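Local coordinates for MaoC family protein (Mycobacterium tuberculosis H37Rv, PDB 3KHP) that probably catalyses the dehydration of (3R)-hydroxyacyl thioesters, or the reverse hydration of enoyl thioesters, at residues L59-E64 and Q72-Y77; Y77-C82 and H230-Y235; G105-A110 and A305-A310. One frame throughout, in Å; residues are numbered along the deposited sequence.

Contact 1: L59-E64 and Q72-Y77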
# COMPACT_ATOMS: atom_id res chain seq x y z
N LEU A 59 -12.63 -5.72 -8.30
CA LEU A 59 -11.96 -6.80 -7.63
C LEU A 59 -10.97 -7.56 -8.46
O LEU A 59 -10.14 -8.30 -7.95
CB LEU A 59 -13.01 -7.79 -7.10
CG LEU A 59 -13.95 -7.24 -6.04
CD1 LEU A 59 -15.06 -8.25 -5.77
CD2 LEU A 59 -13.15 -6.90 -4.78
N ALA A 60 -11.07 -7.40 -9.74
CA ALA A 60 -10.07 -7.90 -10.69
C ALA A 60 -8.71 -7.28 -10.48
O ALA A 60 -7.71 -7.91 -10.75
CB ALA A 60 -10.59 -7.60 -12.10
N PHE A 61 -8.65 -6.05 -9.98
CA PHE A 61 -7.37 -5.36 -9.71
C PHE A 61 -6.94 -5.45 -8.26
O PHE A 61 -5.73 -5.40 -7.99
CB PHE A 61 -7.47 -3.91 -10.17
CG PHE A 61 -7.78 -3.79 -11.62
CD1 PHE A 61 -6.88 -4.22 -12.58
CD2 PHE A 61 -8.97 -3.30 -12.04
CE1 PHE A 61 -7.18 -4.15 -13.94
CE2 PHE A 61 -9.27 -3.23 -13.39
CZ PHE A 61 -8.39 -3.67 -14.34
N THR A 62 -7.89 -5.65 -7.34
CA THR A 62 -7.56 -5.69 -5.90
C THR A 62 -7.64 -7.07 -5.20
O THR A 62 -7.38 -7.18 -4.00
CB THR A 62 -8.45 -4.70 -5.19
OG1 THR A 62 -9.82 -4.96 -5.54
CG2 THR A 62 -8.08 -3.29 -5.66
N THR A 63 -7.97 -8.11 -5.96
CA THR A 63 -7.99 -9.45 -5.43
C THR A 63 -7.51 -10.47 -6.46
O THR A 63 -7.71 -10.30 -7.68
CB THR A 63 -9.40 -9.90 -4.95
OG1 THR A 63 -10.31 -9.99 -6.08
CG2 THR A 63 -9.95 -8.95 -3.87
N GLU A 64 -6.93 -11.55 -5.95
CA GLU A 64 -6.43 -12.64 -6.76
C GLU A 64 -7.23 -13.94 -6.68
O GLU A 64 -7.02 -14.83 -7.53
CB GLU A 64 -4.99 -12.96 -6.37
CG GLU A 64 -4.80 -13.86 -5.19
CD GLU A 64 -5.13 -13.22 -3.85
OE1 GLU A 64 -5.75 -12.13 -3.81
OE2 GLU A 64 -4.77 -13.83 -2.84
N GLN A 72 -6.22 -9.06 -12.92
CA GLN A 72 -5.59 -8.24 -13.95
C GLN A 72 -4.62 -7.20 -13.30
O GLN A 72 -4.81 -6.78 -12.16
CB GLN A 72 -6.66 -7.47 -14.72
CG GLN A 72 -7.64 -8.35 -15.45
CD GLN A 72 -8.57 -7.55 -16.33
OE1 GLN A 72 -8.13 -6.85 -17.22
NE2 GLN A 72 -9.87 -7.66 -16.08
N VAL A 73 -3.60 -6.79 -14.06
CA VAL A 73 -2.58 -5.84 -13.61
C VAL A 73 -2.76 -4.55 -14.37
O VAL A 73 -2.90 -4.54 -15.58
CB VAL A 73 -1.18 -6.40 -13.85
CG1 VAL A 73 -0.11 -5.38 -13.43
CG2 VAL A 73 -1.02 -7.67 -13.05
N LEU A 74 -2.79 -3.42 -13.67
CA LEU A 74 -2.94 -2.18 -14.42
C LEU A 74 -1.73 -1.94 -15.33
O LEU A 74 -0.58 -2.28 -14.98
CB LEU A 74 -3.18 -1.01 -13.50
CG LEU A 74 -4.48 -1.09 -12.72
CD1 LEU A 74 -4.44 -0.15 -11.54
CD2 LEU A 74 -5.64 -0.83 -13.61
N PRO A 75 -1.96 -1.42 -16.54
CA PRO A 75 -0.82 -1.31 -17.46
C PRO A 75 0.15 -0.22 -17.01
O PRO A 75 1.34 -0.32 -17.29
CB PRO A 75 -1.46 -0.99 -18.82
CG PRO A 75 -2.81 -0.46 -18.50
CD PRO A 75 -3.24 -1.17 -17.22
N THR A 76 -0.34 0.76 -16.26
CA THR A 76 0.56 1.75 -15.70
C THR A 76 1.52 1.17 -14.69
O THR A 76 2.47 1.85 -14.28
CB THR A 76 -0.16 2.90 -15.02
OG1 THR A 76 -0.89 2.40 -13.90
CG2 THR A 76 -1.03 3.65 -15.99
N TYR A 77 1.31 -0.10 -14.29
CA TYR A 77 2.33 -0.79 -13.49
C TYR A 77 3.69 -0.86 -14.24
O TYR A 77 4.71 -1.09 -13.62
CB TYR A 77 1.85 -2.18 -13.04
CG TYR A 77 2.75 -2.85 -12.04
CD1 TYR A 77 2.87 -2.35 -10.74
CD2 TYR A 77 3.52 -3.95 -12.40
CE1 TYR A 77 3.74 -2.94 -9.81
CE2 TYR A 77 4.42 -4.55 -11.48
CZ TYR A 77 4.50 -4.04 -10.19
OH TYR A 77 5.36 -4.61 -9.31
O HOH W 1 -3.73 -6.02 -9.86
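Ala60 and Phe61, in the short helix 59-62, meet Gln72 and Leu74 of a returning loop, so that a one-turn helix and the chain that follows it close on each other at the flank of the double hot-dog fold found in hydratase 2 proteins. The polar part is made by the backbone. Gln72 N donates to Ala60 O at 2.9 Å, with an angle of 156° at the hydrogen. A water next to this bond sits between two carbonyls, 2.8 Å from Phe61 O and 2.7 Å from Gln72 O. The amide end of the Gln72 side chain has a polar partner elsewhere: OE1 accepts from Ala251 N, while NE2 lies against Ala60 CB at 4.0 Å.

The apolar part centres on the Phe61 ring. With CG beside the backbone N (chi1 -59°), the ring leans from the helix toward the loop and is received by two side chains. Leu74 crosses it at about a right angle and sets CD2 over one face, nearer the rim than the middle, in a CH-pi contact. Gln72 comes obliquely with its CB. Val243 of helix 231-245 also touches Phe61, and Glu64 forms salt bridges to Arg203 and Arg208 of the second subunit, which places this small closure between the long helix and the dimer partner. The tightest of the side-chain meetings is Phe61 CE1 against Gln72 CB, 3.4 Å apart.

Contact 2: Y77-C82 and H230-Y235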
# COMPACT_ATOMS: atom_id res chain seq x y z
N TYR A 77 1.31 -0.10 -14.29
CA TYR A 77 2.33 -0.79 -13.49
C TYR A 77 3.69 -0.86 -14.24
O TYR A 77 4.71 -1.09 -13.62
CB TYR A 77 1.85 -2.18 -13.04
CG TYR A 77 2.75 -2.85 -12.04
CD1 TYR A 77 2.87 -2.35 -10.74
CD2 TYR A 77 3.52 -3.95 -12.40
CE1 TYR A 77 3.74 -2.94 -9.81
CE2 TYR A 77 4.42 -4.55 -11.48
CZ TYR A 77 4.50 -4.04 -10.19
OH TYR A 77 5.36 -4.61 -9.31
N ALA A 78 3.73 -0.62 -15.55
CA ALA A 78 5.02 -0.58 -16.27
C ALA A 78 6.00 0.44 -15.67
O ALA A 78 7.18 0.23 -15.72
CB ALA A 78 4.84 -0.31 -17.73
N VAL A 79 5.50 1.50 -15.05
CA VAL A 79 6.38 2.48 -14.46
C VAL A 79 7.12 1.97 -13.23
O VAL A 79 8.18 2.50 -12.91
CB VAL A 79 5.68 3.81 -14.15
CG1 VAL A 79 5.04 4.39 -15.45
CG2 VAL A 79 4.69 3.67 -13.01
N ILE A 80 6.64 0.88 -12.62
CA ILE A 80 7.31 0.30 -11.50
C ILE A 80 8.20 -0.88 -11.86
O ILE A 80 9.29 -0.98 -11.34
CB ILE A 80 6.31 -0.21 -10.48
CG1 ILE A 80 5.33 0.91 -10.07
CG2 ILE A 80 7.05 -0.81 -9.27
CD1 ILE A 80 6.01 2.16 -9.40
N CYS A 81 7.75 -1.78 -12.74
CA CYS A 81 8.54 -2.95 -13.18
C CYS A 81 9.37 -2.72 -14.43
O CYS A 81 10.12 -3.61 -14.85
CB CYS A 81 7.64 -4.18 -13.44
SG CYS A 81 6.41 -3.97 -14.70
N CYS A 82 9.22 -1.58 -15.07
CA CYS A 82 10.04 -1.25 -16.25
C CYS A 82 10.46 0.20 -16.27
O CYS A 82 10.26 0.87 -17.28
CB CYS A 82 9.27 -1.58 -17.53
SG CYS A 82 10.31 -1.60 -19.06
N HIS A 230 2.07 11.72 -5.45
CA HIS A 230 3.04 11.32 -6.49
C HIS A 230 2.42 11.55 -7.85
O HIS A 230 1.27 11.12 -8.06
CB HIS A 230 3.34 9.84 -6.43
CG HIS A 230 3.96 9.36 -5.15
ND1 HIS A 230 3.28 9.32 -3.95
CD2 HIS A 230 5.16 8.78 -4.92
CE1 HIS A 230 4.05 8.77 -3.03
NE2 HIS A 230 5.20 8.43 -3.59
N GLY A 231 3.16 12.19 -8.78
CA GLY A 231 2.72 12.33 -10.18
C GLY A 231 2.35 10.97 -10.83
O GLY A 231 1.35 10.86 -11.56
N LEU A 232 3.14 9.95 -10.57
CA LEU A 232 2.85 8.65 -11.12
C LEU A 232 1.56 8.05 -10.52
O LEU A 232 0.93 7.20 -11.16
CB LEU A 232 4.05 7.72 -10.97
CG LEU A 232 5.22 8.11 -11.92
CD1 LEU A 232 6.41 7.22 -11.67
CD2 LEU A 232 4.77 8.09 -13.43
N CYS A 233 1.16 8.50 -9.33
CA CYS A 233 -0.07 8.01 -8.74
C CYS A 233 -1.25 8.59 -9.53
O CYS A 233 -2.12 7.85 -9.98
CB CYS A 233 -0.17 8.35 -7.28
SG CYS A 233 -1.69 7.76 -6.54
N THR A 234 -1.23 9.91 -9.73
CA THR A 234 -2.15 10.59 -10.63
C THR A 234 -2.26 9.91 -11.99
O THR A 234 -3.35 9.71 -12.53
CB THR A 234 -1.72 12.06 -10.82
OG1 THR A 234 -1.70 12.71 -9.55
CG2 THR A 234 -2.64 12.80 -11.68
N TYR A 235 -1.12 9.57 -12.56
CA TYR A 235 -1.05 8.89 -13.84
C TYR A 235 -1.73 7.51 -13.79
O TYR A 235 -2.49 7.15 -14.67
CB TYR A 235 0.40 8.75 -14.20
CG TYR A 235 0.77 8.13 -15.51
CD1 TYR A 235 0.68 8.86 -16.70
CD2 TYR A 235 1.35 6.87 -15.55
CE1 TYR A 235 1.10 8.31 -17.91
CE2 TYR A 235 1.77 6.32 -16.75
CZ TYR A 235 1.65 7.06 -17.93
OH TYR A 235 2.14 6.52 -19.12
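Val79 and Tyr235 are brought together by their first torsions, and Leu232 joins them. In Val79 a chi1 of -57° sets CG1 beside the backbone N and CG2 between the N and the carbonyl carbon, so the two methyls spread toward different partners. Leu232 brings CD1 to one of those methyls, whereas Tyr235 turns CG anti to its N (chi1 -177°) and extends its ring to the other.

Each methyl of Val79 thus has its own partner. Val79 CG2 stands 4.2 Å from Leu232 CD1, the two side chains running alongside in opposite senses. Val79 CG1 lies 4.0 Å from Tyr235 CE2, and here the side chains cross at a slant, the methyl sitting neither squarely over the ring nor at its edge. The side chains span the gap between backbones whose nearest CA atoms, those of Val79 and Leu232, are 7.9 Å from each other.

Tyr77 O takes the N-H groups of Ile80 and Cys81, and His230, the N-cap residue of helix 231-245, offers its O to Cys233 N and Thr234 N in the same way. The phenol of Tyr235 reaches past Val79 to give its OH a partner in Ile257 O, while Gln104 and Ile106 of strand 103-108 touch both Val79 and Tyr235. A helix buried against the inner surface of a curved antiparallel sheet is the hallmark of the hot-dog fold, and here a short helix shares that interior with helix 231-245.

Contact 3: G105-A110 and A305-A310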
# COMPACT_ATOMS: atom_id res chain seq x y z
N GLY A 105 5.33 8.09 -20.62
CA GLY A 105 4.65 7.24 -21.58
C GLY A 105 4.94 5.80 -21.24
O GLY A 105 6.00 5.47 -20.66
N ILE A 106 3.97 4.94 -21.52
CA ILE A 106 4.20 3.53 -21.40
C ILE A 106 3.66 2.87 -22.66
O ILE A 106 2.76 3.38 -23.26
CB ILE A 106 3.57 2.92 -20.14
CG1 ILE A 106 2.05 2.95 -20.24
CG2 ILE A 106 4.04 3.62 -18.85
CD1 ILE A 106 1.38 2.29 -19.11
N ARG A 107 4.21 1.74 -23.05
CA ARG A 107 3.62 0.97 -24.14
C ARG A 107 3.71 -0.49 -23.77
O ARG A 107 4.77 -0.94 -23.35
CB ARG A 107 4.35 1.28 -25.47
CG ARG A 107 3.88 0.49 -26.66
CD ARG A 107 4.42 1.04 -28.01
NE ARG A 107 4.01 2.42 -28.21
CZ ARG A 107 2.91 2.81 -28.84
NH1 ARG A 107 2.08 1.92 -29.38
NH2 ARG A 107 2.63 4.10 -28.94
N LEU A 108 2.61 -1.22 -23.89
CA LEU A 108 2.59 -2.64 -23.52
C LEU A 108 2.42 -3.50 -24.78
O LEU A 108 1.74 -3.13 -25.71
CB LEU A 108 1.48 -2.94 -22.51
CG LEU A 108 1.71 -2.60 -21.02
CD1 LEU A 108 2.89 -3.36 -20.37
CD2 LEU A 108 1.88 -1.11 -20.87
N HIS A 109 3.09 -4.65 -24.78
CA HIS A 109 3.05 -5.59 -25.89
C HIS A 109 2.47 -6.91 -25.49
O HIS A 109 2.20 -7.77 -26.34
CB HIS A 109 4.47 -5.79 -26.40
CG HIS A 109 5.06 -4.53 -26.90
ND1 HIS A 109 4.73 -4.02 -28.14
CD2 HIS A 109 5.84 -3.61 -26.30
CE1 HIS A 109 5.34 -2.86 -28.30
NE2 HIS A 109 6.03 -2.59 -27.20
N ALA A 110 2.29 -7.08 -24.19
CA ALA A 110 1.57 -8.20 -23.61
C ALA A 110 0.98 -7.75 -22.27
O ALA A 110 1.34 -6.72 -21.72
CB ALA A 110 2.52 -9.40 -23.41
N ALA A 305 -2.65 10.93 -24.47
CA ALA A 305 -2.81 10.20 -25.71
C ALA A 305 -2.89 8.73 -25.36
O ALA A 305 -2.12 8.25 -24.52
CB ALA A 305 -1.60 10.45 -26.65
N VAL A 306 -3.83 8.02 -25.96
CA VAL A 306 -4.09 6.65 -25.59
C VAL A 306 -4.26 5.84 -26.84
O VAL A 306 -4.95 6.26 -27.76
CB VAL A 306 -5.43 6.46 -24.80
CG1 VAL A 306 -5.41 5.16 -24.04
CG2 VAL A 306 -5.70 7.56 -23.89
N GLU A 307 -3.68 4.67 -26.86
CA GLU A 307 -3.96 3.68 -27.88
C GLU A 307 -4.60 2.50 -27.18
O GLU A 307 -4.18 2.11 -26.08
CB GLU A 307 -2.69 3.26 -28.62
CG GLU A 307 -2.07 4.40 -29.41
CD GLU A 307 -0.69 4.09 -29.94
OE1 GLU A 307 -0.40 2.93 -30.29
OE2 GLU A 307 0.13 5.03 -30.00
N TYR A 308 -5.64 1.96 -27.80
CA TYR A 308 -6.40 0.86 -27.19
C TYR A 308 -7.05 -0.04 -28.26
O TYR A 308 -7.25 0.37 -29.41
CB TYR A 308 -7.44 1.42 -26.22
CG TYR A 308 -8.56 2.16 -26.88
CD1 TYR A 308 -9.79 1.54 -27.09
CD2 TYR A 308 -8.41 3.47 -27.31
CE1 TYR A 308 -10.84 2.20 -27.68
CE2 TYR A 308 -9.46 4.14 -27.92
CZ TYR A 308 -10.68 3.48 -28.11
OH TYR A 308 -11.77 4.11 -28.69
N VAL A 309 -7.31 -1.28 -27.86
CA VAL A 309 -7.97 -2.26 -28.71
C VAL A 309 -9.46 -2.20 -28.44
O VAL A 309 -9.88 -2.33 -27.28
CB VAL A 309 -7.51 -3.67 -28.36
CG1 VAL A 309 -8.40 -4.69 -29.07
CG2 VAL A 309 -6.05 -3.87 -28.73
N ALA A 310 -10.25 -1.99 -29.50
CA ALA A 310 -11.74 -2.06 -29.39
C ALA A 310 -12.23 -3.49 -29.09
O ALA A 310 -13.04 -3.69 -28.18
CB ALA A 310 -12.41 -1.54 -30.67
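Arg107 and Glu307 form a two-pronged, end-on salt bridge: Arg107 NH1 donates to Glu307 OE1 at 2.8 Å, and Arg107 NH2 to Glu307 OE2 at 2.9 Å. Both bonds are nearly straight, and both oxygens lie close to the guanidinium plane. The match is less flat on the acid side. The two planar groups are 49° apart, and each nitrogen comes to its oxygen from above the carboxylate plane.

Arg107 swings CG anti to the backbone N (chi1 177°) and then bends at chi3 (-59°), which turns the guanidinium toward Glu307; the glutamate chain runs out extended to meet it. Between the two strands lies strand 254-261, antiparallel to each, and the pair bridges over it, with Ser256 touching both side chains. The CA atoms of Arg107 and Glu307 are accordingly 8.9 Å apart, too far for direct strand pairing.

Further out, Arg282 makes a long, weak ion pair with Glu307 OE1, and Glu155 packs on Arg107. At this partly exposed surface, two nearly straight hydrogen bonds between opposite charges probably keep Glu307 ionised and limit rotation of both end groups.

In the fold
Along the chain contact 1 closes before contact 2 opens, with Tyr77 common to both, whereas contacts 2 and 3 interleave, each joining an early segment to one far later in the sequence. Their centres lie 13 to 16 Å apart, contact 2 nearest the middle of the molecule. The three meet on strand 103-108: Ile106 CG2 touches Val79 CG1 at 3.6 Å, and Ile106 CD1 also packs on Thr76, while Thr76 leans on Tyr235. Contact 3 thus straddles the outer surface of the sheet whose inner surface receives the 72-77 loop of contact 1 and the helices of contact 2. Contact 2 ties the two family regions together inside one continuous antiparallel sheet.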